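Local coordinates for beta-lactamase (Serratia marcescens, PDB 5GWA), which probably hydrolyses the beta-lactam ring of antibiotics, giving substituted beta-amino acids, as a class A extended-spectrum beta-lactamase that is inhibited by avibactam, at residues A56-D59 with K60-K63; E102-K105 with S106-H110; F187-N190 with T191-T195. One frame throughout, in Å; residues are numbered along the deposited sequence.

Contact 1. Residues A56-D59 with K60-K63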
loop_
_atom_site.group_PDB
_atom_site.type_symbol
_atom_site.label_atom_id
_atom_site.label_comp_id
_atom_site.label_asym_id
_atom_site.label_seq_id
_atom_site.Cartn_x
_atom_site.Cartn_y
_atom_site.Cartn_z
ATOM N N ALA A 56 15.927 11.722 -13.478
ATOM C CA ALA A 56 17.280 11.754 -12.931
ATOM C C ALA A 56 17.929 10.370 -13.071
ATOM O O ALA A 56 19.131 10.246 -13.317
ATOM C CB ALA A 56 17.261 12.203 -11.488
ATOM N N VAL A 57 17.175 9.329 -12.748
ATOM C CA VAL A 57 17.699 7.969 -12.920
ATOM C C VAL A 57 18.134 7.659 -14.344
ATOM O O VAL A 57 19.228 7.115 -14.578
ATOM C CB VAL A 57 16.656 6.945 -12.457
ATOM C CG1 VAL A 57 17.072 5.527 -12.791
ATOM C CG2 VAL A 57 16.470 7.099 -10.976
ATOM N N LEU A 58 17.291 7.977 -15.318
ATOM C CA LEU A 58 17.596 7.596 -16.689
ATOM C C LEU A 58 18.745 8.436 -17.216
ATOM O O LEU A 58 19.479 7.966 -18.051
ATOM C CB LEU A 58 16.365 7.751 -17.588
ATOM C CG LEU A 58 15.322 6.672 -17.329
ATOM C CD1 LEU A 58 13.982 7.089 -17.944
ATOM C CD2 LEU A 58 15.770 5.322 -17.883
ATOM N N ASP A 59 18.857 9.671 -16.752
ATOM C CA ASP A 59 20.023 10.512 -17.089
ATOM C C ASP A 59 21.301 9.861 -16.580
ATOM O O ASP A 59 22.346 9.887 -17.265
ATOM C CB ASP A 59 19.891 11.913 -16.528
ATOM C CG ASP A 59 21.115 12.776 -16.807
ATOM O OD1 ASP A 59 21.264 13.180 -17.980
ATOM O OD2 ASP A 59 21.779 13.187 -15.845
ATOM N N LYS A 60 21.265 9.410 -15.325
ATOM C CA LYS A 60 22.427 8.782 -14.720
ATOM C C LYS A 60 22.804 7.551 -15.516
ATOM O O LYS A 60 23.977 7.359 -15.827
ATOM C CB LYS A 60 22.145 8.412 -13.257
ATOM C CG LYS A 60 23.294 7.662 -12.581
ATOM C CD LYS A 60 23.103 7.655 -11.064
ATOM C CE LYS A 60 24.207 6.904 -10.336
ATOM N NZ LYS A 60 25.394 7.772 -10.137
ATOM N N LEU A 61 21.839 6.725 -15.884
ATOM C CA LEU A 61 22.124 5.539 -16.667
ATOM C C LEU A 61 22.697 5.953 -18.032
ATOM O O LEU A 61 23.635 5.335 -18.537
ATOM C CB LEU A 61 20.868 4.742 -16.883
ATOM C CG LEU A 61 20.246 4.109 -15.646
ATOM C CD1 LEU A 61 19.001 3.380 -16.079
ATOM C CD2 LEU A 61 21.190 3.145 -14.926
ATOM N N ASP A 62 22.080 6.955 -18.650
ATOM C CA ASP A 62 22.559 7.463 -19.961
ATOM C C ASP A 62 24.029 7.893 -19.793
ATOM O O ASP A 62 24.900 7.469 -20.564
ATOM C CB ASP A 62 21.723 8.705 -20.408
ATOM C CG ASP A 62 20.312 8.371 -21.008
ATOM O OD1 ASP A 62 20.041 7.262 -21.486
ATOM O OD2 ASP A 62 19.499 9.319 -21.098
ATOM N N LYS A 63 24.307 8.803 -18.863
ATOM C CA LYS A 63 25.615 9.440 -18.807
ATOM C C LYS A 63 26.690 8.439 -18.463
ATOM O O LYS A 63 27.829 8.542 -18.936
ATOM C CB LYS A 63 25.668 10.568 -17.788
ATOM C CG LYS A 63 24.795 11.783 -18.129
ATOM C CD LYS A 63 25.228 12.536 -19.385
ATOM C CE LYS A 63 24.086 13.329 -20.025
ATOM N NZ LYS A 63 23.533 14.364 -19.112
HETATM O O HOH W 1 20.736 12.034 -20.657
HETATM O O HOH W 2 23.327 15.041 -16.047
#
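D59 OD1 is gripped by two partners, the ammonium group of K63 and a water. K63 NZ stands 2.8 Å from D59 OD1 in a salt bridge that is also a hydrogen bond. It meets the oxygen on its syn side, 18° out of the carboxylate plane. The aspartate CG lies anti to its backbone N (chi1 177°), while the lysine chain bends at chi2 and chi4 to bring NZ to the side of the carboxylate. The two side chains cross rather than run alongside. Water 1 donates to D59 OD1 at 3.0 Å and also to D62 OD2, so it bridges two carboxylates. D59 OD1 and D62 OD2 are 5.3 Å apart, and both groups are probably negative. The water and K63 may ease this. The other oxygen of D62, OD1, is held by S181 and S184, which ties this turn to the start of helix 182-193.

In the backbone, K63 N donates to D59 O at 2.8 Å. K60, L61 and D62 likewise bond to A56, V57 and L58. On the buried side, L61 CD1 meets L58 CD2 at 4.2 Å and V57 CG1 at 4.4 Å. L61 also rests on F122 of helix 113-123. K60 NZ makes a salt bridge with E64, just past this turn.

The pattern is that of an amphipathic helix with an i to i+4 Asp-Lys salt bridge on its polar side. It forms the C-terminal end of helix 49-63, the helix of the class A beta-lactamase fold that begins beside S47 of the avibactam pocket.

Contact 2. Residues E102-K105 with S106-H110. With NA (sodium ion), chain I.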
loop_
_atom_site.group_PDB
_atom_site.type_symbol
_atom_site.label_atom_id
_atom_site.label_comp_id
_atom_site.label_asym_id
_atom_site.label_seq_id
_atom_site.Cartn_x
_atom_site.Cartn_y
_atom_site.Cartn_z
ATOM N N GLU A 102 12.648 -2.935 -15.088
ATOM C CA GLU A 102 11.507 -3.486 -14.371
ATOM C C GLU A 102 11.177 -2.558 -13.199
ATOM O O GLU A 102 9.988 -2.361 -12.846
ATOM C CB GLU A 102 11.821 -4.887 -13.818
ATOM C CG GLU A 102 10.626 -5.471 -13.079
ATOM C CD GLU A 102 10.678 -6.969 -12.765
ATOM O OE1 GLU A 102 11.559 -7.689 -13.277
ATOM O OE2 GLU A 102 9.714 -7.483 -12.152
ATOM N N ILE A 103 12.190 -2.118 -12.485
ATOM C CA ILE A 103 11.951 -1.287 -11.299
ATOM C C ILE A 103 11.325 0.042 -11.704
ATOM O O ILE A 103 10.339 0.488 -11.087
ATOM C CB ILE A 103 13.238 -1.049 -10.462
ATOM C CG1 ILE A 103 13.731 -2.390 -9.883
ATOM C CG2 ILE A 103 12.984 -0.025 -9.338
ATOM C CD1 ILE A 103 15.164 -2.334 -9.390
ATOM N N ILE A 104 11.856 0.677 -12.760
ATOM C CA ILE A 104 11.283 1.939 -13.208
ATOM C C ILE A 104 9.841 1.790 -13.706
ATOM O O ILE A 104 8.990 2.629 -13.373
ATOM C CB ILE A 104 12.134 2.570 -14.321
ATOM C CG1 ILE A 104 13.491 2.915 -13.793
ATOM C CG2 ILE A 104 11.407 3.770 -14.901
ATOM C CD1 ILE A 104 14.540 3.178 -14.868
ATOM N N LYS A 105 9.530 0.705 -14.426
ATOM C CA LYS A 105 8.181 0.492 -14.938
ATOM C C LYS A 105 7.223 0.338 -13.768
ATOM O O LYS A 105 6.166 0.946 -13.751
ATOM C CB LYS A 105 8.080 -0.754 -15.814
ATOM C CG LYS A 105 8.723 -0.583 -17.169
ATOM C CD LYS A 105 8.454 -1.829 -17.996
ATOM C CE LYS A 105 9.195 -1.795 -19.319
ATOM N NZ LYS A 105 8.805 -2.990 -20.105
ATOM N N SER A 106 7.618 -0.393 -12.742
ATOM C CA SER A 106 6.725 -0.528 -11.591
ATOM C C SER A 106 6.540 0.819 -10.873
ATOM O O SER A 106 5.424 1.163 -10.404
ATOM C CB SER A 106 7.256 -1.570 -10.626
ATOM O OG SER A 106 6.260 -1.875 -9.646
ATOM N N THR A 107 7.651 1.513 -10.685
ATOM C CA THR A 107 7.678 2.783 -9.939
ATOM C C THR A 107 6.813 3.838 -10.623
ATOM O O THR A 107 6.135 4.621 -9.966
ATOM C CB THR A 107 9.119 3.283 -9.843
ATOM O OG1 THR A 107 9.870 2.321 -9.091
ATOM C CG2 THR A 107 9.162 4.599 -9.103
ATOM N N VAL A 108 6.892 3.906 -11.956
ATOM C CA VAL A 108 6.180 4.956 -12.700
ATOM C C VAL A 108 4.783 4.500 -13.101
ATOM O O VAL A 108 3.792 5.118 -12.700
ATOM C CB VAL A 108 6.943 5.392 -13.957
ATOM C CG1 VAL A 108 6.107 6.335 -14.817
ATOM C CG2 VAL A 108 8.249 6.018 -13.556
ATOM N N SER A 109 4.643 3.362 -13.772
ATOM C CA SER A 109 3.318 2.953 -14.311
ATOM C C SER A 109 2.403 2.467 -13.201
ATOM O O SER A 109 1.181 2.642 -13.296
ATOM C CB SER A 109 3.452 1.863 -15.379
ATOM O OG SER A 109 4.366 2.337 -16.365
ATOM N N HIS A 110 2.957 1.838 -12.170
ATOM C CA HIS A 110 2.166 1.296 -11.074
ATOM C C HIS A 110 2.436 2.010 -9.746
ATOM O O HIS A 110 1.893 1.612 -8.747
ATOM C CB HIS A 110 2.415 -0.193 -10.930
ATOM C CG HIS A 110 1.786 -0.990 -12.006
ATOM N ND1 HIS A 110 2.332 -1.183 -13.258
ATOM C CD2 HIS A 110 0.600 -1.640 -12.007
ATOM C CE1 HIS A 110 1.491 -1.900 -13.989
ATOM N NE2 HIS A 110 0.437 -2.183 -13.250
HETATM NA NA NA I . 14.193 -7.804 -13.970
HETATM O O HOH W 3 14.958 -8.385 -16.487
#
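The imidazole ring of H110 turns an edge to K105 O, which lies near the ring plane. The nearest ring atom, ND1, is 4.4 Å from K105 O, so this is a loose approach, not a bond. The ring also packs on D89 of the second subunit. The other flat group is the carboxylate of E102. Its OE1 binds a sodium ion at 2.7 Å, and its OE2 takes a hydrogen bond with Y91. Water 3, also 2.7 Å from the ion, and S99 belong to the same site.

Across the turn, I103 O accepts twice from T107. T107 OG1 donates at 2.8 Å from above the carbonyl plane, 42° out of it. T107 N donates to the same I103 O at 2.9 Å, much closer to that plane. The hydroxyl is set for this by its chi1 of -63°, with OG1 beside the backbone N. I103 CG2 lies alongside OG1 at 3.9 Å. One residue on, I104 CG2 and V108 CG2 lie side by side, 4.1 Å apart.

T107 is buried against C116 and L119 and touches K50 of the avibactam pocket. The hydroxyl proton goes to I103 O, which fixes the rotation and satisfies this buried donor.

Contact 3. Residues F187-N190 with T191-T195. With NA (sodium ion), chain T.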
loop_
_atom_site.group_PDB
_atom_site.type_symbol
_atom_site.label_atom_id
_atom_site.label_comp_id
_atom_site.label_asym_id
_atom_site.label_seq_id
_atom_site.Cartn_x
_atom_site.Cartn_y
_atom_site.Cartn_z
ATOM N N PHE A 187 11.617 5.148 -23.729
ATOM C CA PHE A 187 11.315 4.271 -22.597
ATOM C C PHE A 187 10.440 4.919 -21.527
ATOM O O PHE A 187 9.374 4.353 -21.162
ATOM C CB PHE A 187 12.596 3.753 -21.946
ATOM C CG PHE A 187 12.341 2.901 -20.741
ATOM C CD1 PHE A 187 11.850 1.625 -20.862
ATOM C CD2 PHE A 187 12.593 3.399 -19.493
ATOM C CE1 PHE A 187 11.603 0.838 -19.739
ATOM C CE2 PHE A 187 12.396 2.597 -18.363
ATOM C CZ PHE A 187 11.842 1.352 -18.486
ATOM N N LEU A 188 10.804 6.119 -21.125
ATOM C CA LEU A 188 9.996 6.802 -20.099
ATOM C C LEU A 188 8.646 7.198 -20.636
ATOM O O LEU A 188 7.591 6.998 -19.956
ATOM C CB LEU A 188 10.720 7.998 -19.535
ATOM C CG LEU A 188 9.967 8.721 -18.414
ATOM C CD1 LEU A 188 9.525 7.780 -17.282
ATOM C CD2 LEU A 188 10.773 9.884 -17.908
ATOM N N LEU A 189 8.614 7.699 -21.876
ATOM C CA LEU A 189 7.297 8.030 -22.458
ATOM C C LEU A 189 6.386 6.824 -22.553
ATOM O O LEU A 189 5.206 6.888 -22.189
ATOM C CB LEU A 189 7.455 8.706 -23.832
ATOM C CG LEU A 189 6.145 9.186 -24.477
ATOM C CD1 LEU A 189 5.372 10.153 -23.622
ATOM C CD2 LEU A 189 6.429 9.864 -25.813
ATOM N N ASN A 190 6.890 5.677 -23.058
ATOM C CA ASN A 190 6.067 4.496 -23.149
ATOM C C ASN A 190 5.575 4.118 -21.746
ATOM O O ASN A 190 4.420 3.738 -21.574
ATOM C CB ASN A 190 6.832 3.323 -23.770
ATOM C CG ASN A 190 6.925 3.417 -25.286
ATOM O OD1 ASN A 190 6.043 3.928 -25.944
ATOM N ND2 ASN A 190 7.952 2.814 -25.835
ATOM N N THR A 191 6.463 4.266 -20.771
ATOM C CA THR A 191 6.150 3.834 -19.404
ATOM C C THR A 191 4.995 4.720 -18.822
ATOM O O THR A 191 4.008 4.210 -18.233
ATOM C CB THR A 191 7.415 3.898 -18.567
ATOM O OG1 THR A 191 8.384 2.961 -19.109
ATOM C CG2 THR A 191 7.132 3.552 -17.160
ATOM N N MET A 192 5.036 5.988 -19.176
ATOM C CA MET A 192 3.959 6.931 -18.777
ATOM C C MET A 192 2.612 6.749 -19.478
ATOM O O MET A 192 1.555 6.934 -18.896
ATOM C CB MET A 192 4.461 8.347 -18.974
ATOM C CG MET A 192 5.539 8.743 -17.978
ATOM S SD MET A 192 6.252 10.353 -18.246
ATOM C CE MET A 192 4.845 11.368 -17.762
ATOM N N ILE A 193 2.637 6.288 -20.739
ATOM C CA ILE A 193 1.416 5.867 -21.407
ATOM C C ILE A 193 0.843 4.589 -20.860
ATOM O O ILE A 193 -0.379 4.427 -20.729
ATOM C CB ILE A 193 1.640 5.764 -22.946
ATOM C CG1 ILE A 193 2.066 7.125 -23.503
ATOM C CG2 ILE A 193 0.375 5.294 -23.615
ATOM C CD1 ILE A 193 2.640 7.045 -24.926
ATOM N N GLU A 194 1.752 3.692 -20.433
ATOM C CA GLU A 194 1.408 2.425 -19.831
ATOM C C GLU A 194 0.900 2.548 -18.403
ATOM O O GLU A 194 0.488 1.567 -17.810
ATOM C CB GLU A 194 2.630 1.493 -19.883
ATOM C CG GLU A 194 2.901 0.935 -21.290
ATOM C CD GLU A 194 4.253 0.263 -21.478
ATOM O OE1 GLU A 194 5.025 0.087 -20.504
ATOM O OE2 GLU A 194 4.535 -0.142 -22.641
ATOM N N THR A 195 0.988 3.731 -17.819
ATOM C CA THR A 195 0.432 3.940 -16.481
ATOM C C THR A 195 -0.978 3.394 -16.355
ATOM O O THR A 195 -1.850 3.657 -17.219
ATOM C CB THR A 195 0.499 5.438 -16.140
ATOM O OG1 THR A 195 1.881 5.801 -16.014
ATOM C CG2 THR A 195 -0.257 5.812 -14.850
HETATM NA NA NA T . -2.213 5.836 -19.060
#
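The last turns of helix 182-193 lead into a sodium site made by the backbone. I193 O and T195 O each bind the ion at 2.9 Å. T195 OG1 lies within reach of both M192 O and H214 O and probably bonds to one of them.

Earlier in the helix, F187 O accepts two bonds from T191. T191 OG1 donates at 2.7 Å from above the carbonyl plane, and T191 N donates to F187 O at 2.9 Å from the opposite face of that plane. The T191 hydroxyl also sits over the F187 ring, with OG1 3.8 Å above the ring plane and over its centre. The ring is swung there because CG is anti to the backbone N (chi1 177°). Since the hydroxyl proton goes to F187 O, the oxygen simply rests on the ring face.

L188 CG meets M192 SD at 4.1 Å, and L189 CG meets I193 CD1 at 4.1 Å, both pairs crossing at a slant.

L188 and M192 pack on helices 49-63 and 164-175, F187 and T191 on helix 100-109, and L189, M192 and I193 on strand 212-218, an outermost strand of the five-stranded sheet within this chain.

In the fold
From the N terminus the contacts come in series: contact 1 on helix 49-63, contact 2 on helix 100-109, contact 3 on helix 182-193. Each spans about two turns of one helix, and contacts 2 and 3 run into what follows it, so none closes a long loop and none nests in or crosses another. L58 and V57 of contact 1 pack on I104 of contact 2, and L58 also packs on F187 and L188 of contact 3. Contacts 2 and 3 are closest, with centres about 9 Å apart. There S109 OG probably hydrogen-bonds to T191 O, and K105 packs on F187. Together they join three helices, and contact 3 extends the tie to strand 212-218.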